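Long-range contacts in galactofuranose-binding protein YtfQ (Escherichia coli, PDB 2VK2), which binds both alpha- and beta-galactofuranose in the periplasm, as the solute-binding component of an ABC transporter for this sugar: residues L89-D94 against G139-I144; D108-G113 against R146-A151; Y101-T106 against K271-K276; S14-A19 against L247-A252. All coordinates share one frame; numbering follows the deposited sequence.

Contact 1: residues L89-D94 against G139-I144. With GZL (beta-D-galactofuranose), chain B.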
loop_
_atom_site.group_PDB
_atom_site.type_symbol
_atom_site.label_atom_id
_atom_site.label_comp_id
_atom_site.label_asym_id
_atom_site.label_seq_id
_atom_site.Cartn_x
_atom_site.Cartn_y
_atom_site.Cartn_z
ATOM N N LEU A 89 -9.539 -1.794 6.027
ATOM C CA LEU A 89 -9.076 -2.005 4.620
ATOM C C LEU A 89 -7.648 -1.550 4.472
ATOM O O LEU A 89 -7.293 -0.474 4.837
ATOM C CB LEU A 89 -9.976 -1.197 3.661
ATOM C CG LEU A 89 -11.390 -1.729 3.332
ATOM C CD1 LEU A 89 -12.321 -1.967 4.543
ATOM C CD2 LEU A 89 -12.015 -0.757 2.326
ATOM N N ASP A 90 -6.887 -2.485 3.898
ATOM C CA ASP A 90 -5.550 -2.240 3.293
ATOM C C ASP A 90 -4.392 -1.875 4.233
ATOM O O ASP A 90 -3.270 -2.083 3.889
ATOM C CB ASP A 90 -5.665 -1.295 2.060
ATOM C CG ASP A 90 -5.630 0.179 2.395
ATOM O OD1 ASP A 90 -4.655 0.669 2.901
ATOM O OD2 ASP A 90 -6.585 0.875 2.056
ATOM N N ARG A 91 -4.712 -1.394 5.420
ATOM C CA ARG A 91 -3.728 -1.312 6.560
ATOM C C ARG A 91 -4.359 -1.911 7.814
ATOM O O ARG A 91 -5.530 -2.000 7.908
ATOM C CB ARG A 91 -3.310 0.131 6.821
ATOM C CG ARG A 91 -2.687 0.813 5.548
ATOM C CD ARG A 91 -2.077 2.141 5.876
ATOM N NE ARG A 91 -1.578 2.751 4.583
ATOM C CZ ARG A 91 -1.249 4.011 4.427
ATOM N NH1 ARG A 91 -1.194 4.865 5.419
ATOM N NH2 ARG A 91 -0.945 4.467 3.231
ATOM N N SER A 92 -3.461 -2.263 8.717
ATOM C CA SER A 92 -3.850 -2.942 9.946
ATOM C C SER A 92 -3.624 -2.055 11.163
ATOM O O SER A 92 -2.934 -1.039 11.095
ATOM C CB SER A 92 -3.048 -4.234 10.097
ATOM O OG SER A 92 -3.349 -5.157 9.064
ATOM N N ILE A 93 -4.220 -2.453 12.283
ATOM C CA ILE A 93 -4.020 -1.753 13.546
ATOM C C ILE A 93 -3.416 -2.696 14.573
ATOM O O ILE A 93 -3.507 -3.920 14.449
ATOM C CB ILE A 93 -5.333 -1.118 14.078
ATOM C CG1 ILE A 93 -6.352 -2.187 14.483
ATOM C CG2 ILE A 93 -5.922 -0.175 13.029
ATOM C CD1 ILE A 93 -7.633 -1.607 15.059
ATOM N N ASP A 94 -2.785 -2.091 15.573
ATOM C CA ASP A 94 -2.190 -2.828 16.677
ATOM C C ASP A 94 -3.025 -2.570 17.928
ATOM O O ASP A 94 -2.863 -1.550 18.592
ATOM C CB ASP A 94 -0.737 -2.388 16.881
ATOM C CG ASP A 94 0.009 -3.248 17.889
ATOM O OD1 ASP A 94 -0.398 -4.405 18.129
ATOM O OD2 ASP A 94 1.019 -2.761 18.440
ATOM N N GLY A 139 4.726 4.732 10.684
ATOM C CA GLY A 139 3.682 4.175 11.538
ATOM C C GLY A 139 2.619 3.363 10.817
ATOM O O GLY A 139 1.839 2.662 11.463
ATOM N N ALA A 140 2.569 3.450 9.488
ATOM C CA ALA A 140 1.644 2.634 8.705
ATOM C C ALA A 140 2.052 1.175 8.820
ATOM O O ALA A 140 3.222 0.851 8.650
ATOM C CB ALA A 140 1.655 3.069 7.248
ATOM N N SER A 141 1.101 0.288 9.102
ATOM C CA SER A 141 1.420 -1.131 9.255
ATOM C C SER A 141 2.135 -1.654 8.017
ATOM O O SER A 141 3.076 -2.438 8.116
ATOM C CB SER A 141 0.160 -1.962 9.511
ATOM O OG SER A 141 -0.661 -2.041 8.352
ATOM N N VAL A 142 1.684 -1.198 6.851
ATOM C CA VAL A 142 2.219 -1.660 5.576
ATOM C C VAL A 142 3.676 -1.244 5.371
ATOM O O VAL A 142 4.443 -1.984 4.760
ATOM C CB VAL A 142 1.335 -1.195 4.390
ATOM C CG1 VAL A 142 -0.039 -1.850 4.471
ATOM C CG2 VAL A 142 1.211 0.318 4.351
ATOM N N ALA A 143 4.063 -0.076 5.881
ATOM C CA ALA A 143 5.456 0.373 5.802
ATOM C C ALA A 143 6.338 -0.465 6.726
ATOM O O ALA A 143 7.411 -0.920 6.333
ATOM C CB ALA A 143 5.563 1.848 6.151
ATOM N N ILE A 144 5.869 -0.679 7.950
ATOM C CA ILE A 144 6.576 -1.514 8.915
ATOM C C ILE A 144 6.781 -2.922 8.351
ATOM O O ILE A 144 7.883 -3.472 8.412
ATOM C CB ILE A 144 5.799 -1.578 10.250
ATOM C CG1 ILE A 144 5.803 -0.205 10.932
ATOM C CG2 ILE A 144 6.397 -2.629 11.173
ATOM C CD1 ILE A 144 4.748 -0.053 12.016
HETATM C C6 GZL B . -1.524 -0.678 0.732
HETATM C C5 GZL B . -1.380 0.553 1.263
HETATM C C4 GZL B . -0.510 1.639 0.659
HETATM C C3 GZL B . -0.009 1.546 -0.757
HETATM C C2 GZL B . -0.182 2.704 -1.379
HETATM O O6 GZL B . -2.288 -1.605 1.318
HETATM O O5 GZL B . -1.959 0.828 2.437
HETATM O O4 GZL B . -1.203 2.894 0.675
HETATM O O3 GZL B . 0.596 0.468 -1.241
HETATM C C1 GZL B . -0.926 3.652 -0.508
HETATM O O2 GZL B . 0.191 3.050 -2.612
HETATM O O1 GZL B . -0.146 4.798 -0.184
HETATM O O HOH W 1 -1.713 1.151 9.736
#
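S141 meets S92 because its OG stands between its own backbone N and carbonyl carbon (chi1 70°), while R91 CG stands anti to the carbonyl carbon (chi1 -57°) and the extended chain beyond it carries NE to V142 CG2 and the sugar. The first torsion presents S141 OG to the backbone amide of S92: S92 N donates to it over 2.8 Å, with an N-H...O angle of 168°. A water bridges the same two residues, accepting from S141 N, in the first turn of helix 141-153, and donating to S92 O at 2.9 Å. R91 and V142 cross at about a right angle, with V142 CG2 3.7 Å from R91 NE, obliquely placed to the guanidinium. The loop comes from one lobe of a type I periplasmic binding protein and the helix start from the other, so these bonds join the two lobes across the sugar-binding cleft. Beta-D-galactofuranose is held at the same place. Its O5 lies at the guanidinium edge, accepting from R91 NE at 2.9 Å and donating to D90 OD1 at 2.7 Å. R91 NH2 donates a hydrogen bond to the ring oxygen O4 over 3.0 Å, and its NH1 is taken up by the carbonyl of V67. D90 O accepts from sugar O6 at 2.8 Å, while V142 CG1 packs 3.3 Å from that same carbonyl oxygen.

Contact 2: residues D108-G113 against R146-A151. With GZL (beta-D-galactofuranose), chain B.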
loop_
_atom_site.group_PDB
_atom_site.type_symbol
_atom_site.label_atom_id
_atom_site.label_comp_id
_atom_site.label_asym_id
_atom_site.label_seq_id
_atom_site.Cartn_x
_atom_site.Cartn_y
_atom_site.Cartn_z
ATOM N N ASP A 108 -0.714 -9.699 2.461
ATOM C CA ASP A 108 0.368 -10.037 3.374
ATOM C C ASP A 108 1.520 -9.121 2.977
ATOM O O ASP A 108 2.216 -9.369 1.995
ATOM C CB ASP A 108 0.734 -11.514 3.229
ATOM C CG ASP A 108 1.892 -11.935 4.117
ATOM O OD1 ASP A 108 2.611 -11.062 4.652
ATOM O OD2 ASP A 108 2.088 -13.161 4.265
ATOM N N ASN A 109 1.698 -8.041 3.729
ATOM C CA ASN A 109 2.638 -6.992 3.346
ATOM C C ASN A 109 4.084 -7.372 3.646
ATOM O O ASN A 109 5.007 -6.861 3.011
ATOM C CB ASN A 109 2.251 -5.675 4.013
ATOM C CG ASN A 109 0.816 -5.287 3.725
ATOM O OD1 ASN A 109 0.441 -5.046 2.577
ATOM N ND2 ASN A 109 0.003 -5.239 4.765
ATOM N N ILE A 110 4.278 -8.282 4.598
ATOM C CA ILE A 110 5.591 -8.869 4.824
ATOM C C ILE A 110 5.990 -9.662 3.579
ATOM O O ILE A 110 7.106 -9.520 3.073
ATOM C CB ILE A 110 5.619 -9.774 6.079
ATOM C CG1 ILE A 110 5.262 -8.964 7.334
ATOM C CG2 ILE A 110 6.990 -10.412 6.232
ATOM C CD1 ILE A 110 5.263 -9.761 8.617
ATOM N N LEU A 111 5.067 -10.475 3.074
ATOM C CA LEU A 111 5.291 -11.224 1.836
ATOM C C LEU A 111 5.634 -10.315 0.658
ATOM O O LEU A 111 6.526 -10.629 -0.121
ATOM C CB LEU A 111 4.072 -12.082 1.483
ATOM C CG LEU A 111 4.120 -12.802 0.130
ATOM C CD1 LEU A 111 5.253 -13.822 0.095
ATOM C CD2 LEU A 111 2.779 -13.461 -0.154
ATOM N N GLU A 112 4.929 -9.199 0.516
ATOM C CA GLU A 112 5.213 -8.262 -0.573
ATOM C C GLU A 112 6.675 -7.826 -0.543
ATOM O O GLU A 112 7.347 -7.818 -1.576
ATOM C CB GLU A 112 4.312 -7.036 -0.481
ATOM C CG GLU A 112 2.845 -7.294 -0.790
ATOM C CD GLU A 112 1.989 -6.080 -0.523
ATOM O OE1 GLU A 112 2.311 -5.336 0.423
ATOM O OE2 GLU A 112 1.002 -5.858 -1.256
ATOM N N GLY A 113 7.168 -7.460 0.638
ATOM C CA GLY A 113 8.568 -7.072 0.798
ATOM C C GLY A 113 9.523 -8.214 0.510
ATOM O O GLY A 113 10.568 -8.023 -0.115
ATOM N N ARG A 146 6.450 -4.062 5.081
ATOM C CA ARG A 146 7.240 -4.101 3.847
ATOM C C ARG A 146 8.727 -3.915 4.123
ATOM O O ARG A 146 9.561 -4.515 3.451
ATOM C CB ARG A 146 6.739 -3.065 2.842
ATOM C CG ARG A 146 5.444 -3.487 2.202
ATOM C CD ARG A 146 4.788 -2.377 1.435
ATOM N NE ARG A 146 3.522 -2.839 0.883
ATOM C CZ ARG A 146 2.606 -2.041 0.350
ATOM N NH1 ARG A 146 2.810 -0.732 0.296
ATOM N NH2 ARG A 146 1.474 -2.556 -0.115
ATOM N N LYS A 147 9.061 -3.094 5.115
ATOM C CA LYS A 147 10.447 -2.961 5.549
ATOM C C LYS A 147 10.966 -4.296 6.083
ATOM O O LYS A 147 12.046 -4.745 5.696
ATOM C CB LYS A 147 10.578 -1.869 6.612
ATOM C CG LYS A 147 11.993 -1.685 7.130
ATOM C CD LYS A 147 12.167 -0.357 7.847
ATOM C CE LYS A 147 13.612 -0.133 8.263
ATOM N NZ LYS A 147 14.566 -0.269 7.124
ATOM N N LYS A 148 10.187 -4.933 6.955
ATOM C CA LYS A 148 10.585 -6.207 7.564
ATOM C C LYS A 148 10.751 -7.314 6.524
ATOM O O LYS A 148 11.724 -8.062 6.565
ATOM C CB LYS A 148 9.570 -6.653 8.630
ATOM C CG LYS A 148 9.923 -7.988 9.294
ATOM C CD LYS A 148 8.826 -8.479 10.229
ATOM C CE LYS A 148 9.105 -9.888 10.739
ATOM N NZ LYS A 148 7.894 -10.513 11.343
ATOM N N GLY A 149 9.792 -7.435 5.612
ATOM C CA GLY A 149 9.829 -8.498 4.609
ATOM C C GLY A 149 11.063 -8.443 3.726
ATOM O O GLY A 149 11.718 -9.457 3.484
ATOM N N PHE A 150 11.383 -7.245 3.255
ATOM C CA PHE A 150 12.566 -7.036 2.427
ATOM C C PHE A 150 13.839 -7.317 3.223
ATOM O O PHE A 150 14.734 -8.005 2.738
ATOM C CB PHE A 150 12.571 -5.605 1.891
ATOM C CG PHE A 150 13.723 -5.294 0.977
ATOM C CD1 PHE A 150 13.664 -5.610 -0.377
ATOM C CD2 PHE A 150 14.855 -4.662 1.464
ATOM C CE1 PHE A 150 14.729 -5.315 -1.224
ATOM C CE2 PHE A 150 15.918 -4.363 0.626
ATOM C CZ PHE A 150 15.853 -4.686 -0.722
ATOM N N ALA A 151 13.896 -6.795 4.448
ATOM C CA ALA A 151 15.049 -6.981 5.331
ATOM C C ALA A 151 15.338 -8.456 5.594
ATOM O O ALA A 151 16.494 -8.890 5.556
ATOM C CB ALA A 151 14.826 -6.247 6.650
HETATM C C6 GZL B . -1.524 -0.678 0.732
HETATM C C5 GZL B . -1.380 0.553 1.263
HETATM C C4 GZL B . -0.510 1.639 0.659
HETATM C C3 GZL B . -0.009 1.546 -0.757
HETATM C C2 GZL B . -0.182 2.704 -1.379
HETATM O O6 GZL B . -2.288 -1.605 1.318
HETATM O O5 GZL B . -1.959 0.828 2.437
HETATM O O4 GZL B . -1.203 2.894 0.675
HETATM O O3 GZL B . 0.596 0.468 -1.241
HETATM C C1 GZL B . -0.926 3.652 -0.508
HETATM O O2 GZL B . 0.191 3.050 -2.612
HETATM O O1 GZL B . -0.146 4.798 -0.184
#
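Glycine meets glycine where helices 109-124 and 141-153 cross: G113 and G149 bring the backbones so close that the axes of segments 109-113 and 146-151 pass 6.5 Å apart, at an angle of 44° between their directions. With no side chain on either residue, main-chain atoms touch directly. G149 CA makes a CA-H...O contact to I110 O at 3.3 Å, and F150 CA makes a second one to G113 O at 3.4 Å. That carbonyl oxygen also lies near the plane of the F150 ring, at its edge, while the ring itself stacks with Y196. Beside the glycines, I110 CG2 rests on G149 CA at 3.8 Å, and I110 CD1 reaches the outer end of the K148 chain.

At the end facing the sugar the contact turns ionic. R146 extends straight from CG to NE and grips E112 side-on with two nitrogens, both directed to one oxygen. R146 NE donates to E112 OE1 at 2.8 Å and R146 NH2 to the same atom at 3.0 Å. OE1 lies in the guanidinium plane, but the carboxylate is turned 42° against that plane, and both donors reach OE1 from the same face of the carboxylate. This is consistent with E112, from the second shell, holding the R146 head in its rotation. R146 NH1 then donates to sugar O3 at 3.0 Å, with a weak bond from NH2 alongside. This is an alpha-beta-alpha succession in the second lobe of the type I binding-protein fold, two helices flanking strand 129-135 in sequence, the second presenting R146 to the sugar pocket.

Contact 3: residues Y101-T106 against K271-K276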
loop_
_atom_site.group_PDB
_atom_site.type_symbol
_atom_site.label_atom_id
_atom_site.label_comp_id
_atom_site.label_asym_id
_atom_site.label_seq_id
_atom_site.Cartn_x
_atom_site.Cartn_y
_atom_site.Cartn_z
ATOM N N TYR A 101 -12.914 -4.838 15.947
ATOM C CA TYR A 101 -13.239 -4.757 14.524
ATOM C C TYR A 101 -13.570 -6.144 13.996
ATOM O O TYR A 101 -13.217 -7.147 14.613
ATOM C CB TYR A 101 -12.076 -4.145 13.739
ATOM C CG TYR A 101 -10.816 -4.969 13.782
ATOM C CD1 TYR A 101 -10.560 -5.924 12.806
ATOM C CD2 TYR A 101 -9.887 -4.807 14.805
ATOM C CE1 TYR A 101 -9.421 -6.692 12.836
ATOM C CE2 TYR A 101 -8.731 -5.573 14.840
ATOM C CZ TYR A 101 -8.509 -6.515 13.851
ATOM O OH TYR A 101 -7.373 -7.288 13.860
ATOM N N MET A 102 -14.233 -6.192 12.846
ATOM C CA MET A 102 -14.710 -7.449 12.276
ATOM C C MET A 102 -13.591 -8.211 11.579
ATOM O O MET A 102 -13.324 -9.369 11.894
ATOM C CB MET A 102 -15.835 -7.176 11.276
ATOM C CG MET A 102 -17.060 -6.526 11.890
ATOM S SD MET A 102 -18.018 -7.670 12.891
ATOM C CE MET A 102 -18.926 -8.516 11.599
ATOM N N THR A 103 -12.947 -7.553 10.621
ATOM C CA THR A 103 -11.867 -8.162 9.864
ATOM C C THR A 103 -10.972 -7.076 9.299
ATOM O O THR A 103 -11.354 -5.904 9.268
ATOM C CB THR A 103 -12.413 -9.036 8.706
ATOM O OG1 THR A 103 -11.354 -9.823 8.148
ATOM C CG2 THR A 103 -13.024 -8.174 7.605
ATOM N N THR A 104 -9.774 -7.479 8.885
ATOM C CA THR A 104 -8.892 -6.637 8.086
ATOM C C THR A 104 -8.755 -7.281 6.713
ATOM O O THR A 104 -8.351 -8.439 6.612
ATOM C CB THR A 104 -7.491 -6.505 8.711
ATOM O OG1 THR A 104 -7.609 -6.055 10.065
ATOM C CG2 THR A 104 -6.638 -5.511 7.931
ATOM N N VAL A 105 -9.123 -6.541 5.671
ATOM C CA VAL A 105 -8.894 -6.973 4.296
ATOM C C VAL A 105 -7.583 -6.354 3.843
ATOM O O VAL A 105 -7.441 -5.134 3.836
ATOM C CB VAL A 105 -10.024 -6.525 3.355
ATOM C CG1 VAL A 105 -9.783 -7.069 1.946
ATOM C CG2 VAL A 105 -11.374 -6.985 3.886
ATOM N N THR A 106 -6.614 -7.187 3.484
ATOM C CA THR A 106 -5.267 -6.695 3.249
ATOM C C THR A 106 -4.430 -7.746 2.545
ATOM O O THR A 106 -4.746 -8.929 2.587
ATOM C CB THR A 106 -4.594 -6.312 4.599
ATOM O OG1 THR A 106 -3.278 -5.792 4.373
ATOM C CG2 THR A 106 -4.512 -7.520 5.530
ATOM N N LYS A 271 -10.901 -13.120 10.959
ATOM C CA LYS A 271 -10.306 -11.878 11.455
ATOM C C LYS A 271 -9.340 -11.249 10.447
ATOM O O LYS A 271 -9.164 -10.035 10.439
ATOM C CB LYS A 271 -9.593 -12.124 12.793
ATOM C CG LYS A 271 -9.170 -10.857 13.553
ATOM C CD LYS A 271 -10.333 -9.923 13.901
ATOM C CE LYS A 271 -11.377 -10.594 14.776
ATOM N NZ LYS A 271 -12.424 -9.636 15.224
ATOM N N LEU A 272 -8.714 -12.084 9.621
ATOM C CA LEU A 272 -7.792 -11.627 8.586
ATOM C C LEU A 272 -8.253 -12.160 7.236
ATOM O O LEU A 272 -8.372 -13.370 7.048
ATOM C CB LEU A 272 -6.371 -12.110 8.890
ATOM C CG LEU A 272 -5.267 -11.717 7.900
ATOM C CD1 LEU A 272 -5.108 -10.209 7.826
ATOM C CD2 LEU A 272 -3.950 -12.374 8.293
ATOM N N THR A 273 -8.519 -11.242 6.311
ATOM C CA THR A 273 -8.955 -11.581 4.962
ATOM C C THR A 273 -7.848 -11.184 3.987
ATOM O O THR A 273 -7.705 -10.015 3.640
ATOM C CB THR A 273 -10.265 -10.849 4.620
ATOM O OG1 THR A 273 -11.249 -11.140 5.623
ATOM C CG2 THR A 273 -10.789 -11.278 3.256
ATOM N N LEU A 274 -7.052 -12.162 3.566
ATOM C CA LEU A 274 -5.879 -11.888 2.736
ATOM C C LEU A 274 -6.203 -11.816 1.249
ATOM O O LEU A 274 -6.992 -12.607 0.734
ATOM C CB LEU A 274 -4.788 -12.940 2.961
ATOM C CG LEU A 274 -4.033 -12.879 4.288
ATOM C CD1 LEU A 274 -3.033 -14.021 4.370
ATOM C CD2 LEU A 274 -3.326 -11.544 4.463
ATOM N N THR A 275 -5.579 -10.855 0.576
ATOM C CA THR A 275 -5.607 -10.773 -0.884
ATOM C C THR A 275 -4.309 -11.368 -1.434
ATOM O O THR A 275 -3.345 -11.558 -0.689
ATOM C CB THR A 275 -5.763 -9.321 -1.358
ATOM O OG1 THR A 275 -4.652 -8.540 -0.903
ATOM C CG2 THR A 275 -7.054 -8.715 -0.810
ATOM N N LYS A 276 -4.292 -11.662 -2.733
ATOM C CA LYS A 276 -3.169 -12.353 -3.373
ATOM C C LYS A 276 -2.077 -11.388 -3.838
ATOM O O LYS A 276 -2.372 -10.350 -4.428
ATOM C CB LYS A 276 -3.673 -13.170 -4.571
ATOM C CG LYS A 276 -2.584 -13.953 -5.304
ATOM C CD LYS A 276 -3.149 -14.849 -6.404
ATOM C CE LYS A 276 -3.900 -16.054 -5.848
ATOM N NZ LYS A 276 -3.066 -16.885 -4.936
HETATM O O HOH W 2 -7.070 -8.605 11.376
#
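K271 curls back over Y101 and spends its ammonium on main-chain carbonyls: NZ donates to Y101 O at 2.7 Å, nearly along the C=O axis, and to K98 O, with only a weak bond to M102 O. The chain is bent at chi2 and chi3 (59° and 60°), and NZ lies over the face of the Y101 ring, 5.0 Å from its centroid, a cation-pi geometry. K271 O is satisfied twice, by T104 N at 3.1 Å and by a water that also bonds Y101 OH and T104 OG1.

Beyond this the backbone polar groups pair off as parallel strands require. T104 O accepts from T273 N at 2.8 Å, T106 N donates to T273 O at 3.0 Å, and T106 O takes T275 N at 2.9 Å. T103 OG1 is hydrogen-bonded to the carbonyl of E270 and also stands 2.8 Å from T273 OG1. On the T106 face of the sheet, T106 CG2 packs on L272 CD1. Strand 272-274 pairs with 103-106 as an outermost strand, within this chain, of the first lobe's parallel sheet. Both strands then lead into the second lobe, as the hinge crossovers of a type I periplasmic binding protein do.

Contact 4: residues S14-A19 against L247-A252. With GZL (beta-D-galactofuranose), chain B.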
loop_
_atom_site.group_PDB
_atom_site.type_symbol
_atom_site.label_atom_id
_atom_site.label_comp_id
_atom_site.label_asym_id
_atom_site.label_seq_id
_atom_site.Cartn_x
_atom_site.Cartn_y
_atom_site.Cartn_z
ATOM N N SER A 14 -1.545 8.177 -3.462
ATOM C CA SER A 14 -1.001 7.361 -4.545
ATOM C C SER A 14 -2.071 7.005 -5.566
ATOM O O SER A 14 -3.267 7.082 -5.284
ATOM C CB SER A 14 -0.408 6.078 -3.976
ATOM O OG SER A 14 -1.437 5.179 -3.607
ATOM N N GLY A 15 -1.628 6.602 -6.754
ATOM C CA GLY A 15 -2.538 6.125 -7.789
ATOM C C GLY A 15 -3.267 4.870 -7.356
ATOM O O GLY A 15 -4.405 4.640 -7.756
ATOM N N TRP A 16 -2.616 4.054 -6.530
ATOM C CA TRP A 16 -3.259 2.865 -5.996
ATOM C C TRP A 16 -4.461 3.232 -5.126
ATOM O O TRP A 16 -5.530 2.645 -5.274
ATOM C CB TRP A 16 -2.284 1.988 -5.196
ATOM C CG TRP A 16 -2.973 0.761 -4.716
ATOM C CD1 TRP A 16 -3.082 -0.425 -5.373
ATOM C CD2 TRP A 16 -3.729 0.621 -3.506
ATOM N NE1 TRP A 16 -3.839 -1.306 -4.640
ATOM C CE2 TRP A 16 -4.254 -0.683 -3.493
ATOM C CE3 TRP A 16 -4.011 1.475 -2.431
ATOM C CZ2 TRP A 16 -5.034 -1.165 -2.440
ATOM C CZ3 TRP A 16 -4.789 0.996 -1.385
ATOM C CH2 TRP A 16 -5.294 -0.307 -1.402
ATOM N N ARG A 17 -4.295 4.193 -4.224
ATOM C CA ARG A 17 -5.401 4.544 -3.330
ATOM C C ARG A 17 -6.547 5.196 -4.093
ATOM O O ARG A 17 -7.708 4.970 -3.775
ATOM C CB ARG A 17 -4.960 5.432 -2.166
ATOM C CG ARG A 17 -6.072 5.578 -1.110
ATOM C CD ARG A 17 -5.580 6.096 0.230
ATOM N NE ARG A 17 -4.603 5.186 0.811
ATOM C CZ ARG A 17 -4.891 4.052 1.442
ATOM N NH1 ARG A 17 -6.140 3.664 1.639
ATOM N NH2 ARG A 17 -3.899 3.303 1.883
ATOM N N ALA A 18 -6.221 5.981 -5.114
ATOM C CA ALA A 18 -7.246 6.550 -5.984
ATOM C C ALA A 18 -8.070 5.438 -6.633
ATOM O O ALA A 18 -9.295 5.533 -6.715
ATOM C CB ALA A 18 -6.620 7.441 -7.047
ATOM N N ALA A 19 -7.398 4.383 -7.085
ATOM C CA ALA A 19 -8.078 3.220 -7.649
ATOM C C ALA A 19 -8.915 2.491 -6.597
ATOM O O ALA A 19 -10.027 2.056 -6.887
ATOM C CB ALA A 19 -7.074 2.265 -8.286
ATOM N N LEU A 247 -0.856 -5.358 -6.037
ATOM C CA LEU A 247 -1.781 -5.262 -4.915
ATOM C C LEU A 247 -3.153 -4.927 -5.479
ATOM O O LEU A 247 -3.315 -3.902 -6.137
ATOM C CB LEU A 247 -1.338 -4.153 -3.964
ATOM C CG LEU A 247 -2.272 -3.835 -2.792
ATOM C CD1 LEU A 247 -2.314 -4.994 -1.809
ATOM C CD2 LEU A 247 -1.829 -2.560 -2.110
ATOM N N THR A 248 -4.147 -5.775 -5.230
ATOM C CA THR A 248 -5.483 -5.497 -5.754
ATOM C C THR A 248 -6.034 -4.197 -5.171
ATOM O O THR A 248 -5.952 -3.979 -3.966
ATOM C CB THR A 248 -6.485 -6.639 -5.496
ATOM O OG1 THR A 248 -7.744 -6.293 -6.085
ATOM C CG2 THR A 248 -6.677 -6.894 -4.006
ATOM N N PRO A 249 -6.563 -3.304 -6.028
ATOM C CA PRO A 249 -7.306 -2.167 -5.490
ATOM C C PRO A 249 -8.648 -2.555 -4.866
ATOM O O PRO A 249 -9.235 -1.744 -4.156
ATOM C CB PRO A 249 -7.532 -1.273 -6.721
ATOM C CG PRO A 249 -6.592 -1.775 -7.754
ATOM C CD PRO A 249 -6.456 -3.232 -7.493
ATOM N N ASN A 250 -9.126 -3.772 -5.122
ATOM C CA ASN A 250 -10.430 -4.196 -4.622
ATOM C C ASN A 250 -10.362 -4.730 -3.192
ATOM O O ASN A 250 -10.524 -5.926 -2.934
ATOM C CB ASN A 250 -11.065 -5.227 -5.557
ATOM C CG ASN A 250 -12.537 -5.443 -5.264
ATOM O OD1 ASN A 250 -13.107 -4.806 -4.374
ATOM N ND2 ASN A 250 -13.162 -6.346 -6.008
ATOM N N MET A 251 -10.128 -3.809 -2.269
ATOM C CA MET A 251 -10.174 -4.100 -0.845
ATOM C C MET A 251 -11.601 -3.992 -0.322
ATOM O O MET A 251 -11.974 -4.699 0.611
ATOM C CB MET A 251 -9.262 -3.134 -0.092
ATOM C CG MET A 251 -7.801 -3.286 -0.463
ATOM S SD MET A 251 -7.097 -4.793 0.217
ATOM C CE MET A 251 -5.490 -4.810 -0.579
ATOM N N ALA A 252 -12.399 -3.120 -0.934
ATOM C CA ALA A 252 -13.774 -2.895 -0.485
ATOM C C ALA A 252 -14.695 -4.077 -0.785
ATOM O O ALA A 252 -15.589 -4.381 0.009
ATOM C CB ALA A 252 -14.330 -1.617 -1.098
HETATM C C6 GZL B . -1.524 -0.678 0.732
HETATM C C5 GZL B . -1.380 0.553 1.263
HETATM C C4 GZL B . -0.510 1.639 0.659
HETATM C C3 GZL B . -0.009 1.546 -0.757
HETATM C C2 GZL B . -0.182 2.704 -1.379
HETATM O O6 GZL B . -2.288 -1.605 1.318
HETATM O O5 GZL B . -1.959 0.828 2.437
HETATM O O4 GZL B . -1.203 2.894 0.675
HETATM O O3 GZL B . 0.596 0.468 -1.241
HETATM C C1 GZL B . -0.926 3.652 -0.508
HETATM O O2 GZL B . 0.191 3.050 -2.612
HETATM O O1 GZL B . -0.146 4.798 -0.184
#
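W16, near the start of helix 15-31 in the first lobe of this type I periplasmic binding protein, packs against 247-252, the hinge loop that runs from strand 243-246 of the second lobe to helix 252-265. One hydrogen bond crosses between the segments: W16 NE1 donates to L247 O at 3.0 Å. The oxygen lies close to the indole plane, but the N-H approaches from well above the carbonyl plane and the N-H...O angle is only 142°, so the bond is bent.

L247 also makes a CH-pi contact. W16 CG is anti to the backbone N (chi1 -178°), and L247 CD2 sits over one face of the indole, 3.7 Å from the centroid of the five-membered ring and 28° off its normal; the two side chains cross at about a right angle. Apolar contacts follow: M251 CG at the W16 edge, 4.0 Å from CH2, and, away from the ring, A19 CB on P249 CB.

Sugar contacts form the last group. S14 OG, the N-cap of the helix, accepts from R17 N and donates to sugar O2 at 2.9 Å, so one hydroxyl serves both the helix start and the ligand. R17 NH2 donates to ring oxygen O4 at 3.0 Å, while its NE and NH1 are held by E13 and D90. Over the W16 face that carries L247, sugar C6 lies 3.4 Å from L247 CD2.

In the fold
Contacts 1, 2 and 4 surround one galactofuranose; contact 3, in the hinge, does not touch the sugar, though the T106 side chain comes within about 5 Å of it. Contacts 1 and 4 meet through the salt bridge of D90 OD2 with R17 NH1, 2.9 Å long, and D90 CB packs on W16 CH2 at 3.6 Å. Contact 3 adjoins contact 1, where D90 N lies 2.7 Å from V105 O, probably a hydrogen bond. T275 and M251 bring the hinge strands of contact 3 against the hinge loop of contact 4. Contacts 1 and 2 share helix 141-153, with centres about 12 Å apart. Contacts 2 and 4, about 18 Å between centres, meet where L247 CD1 approaches E112 OE2 at 3.5 Å.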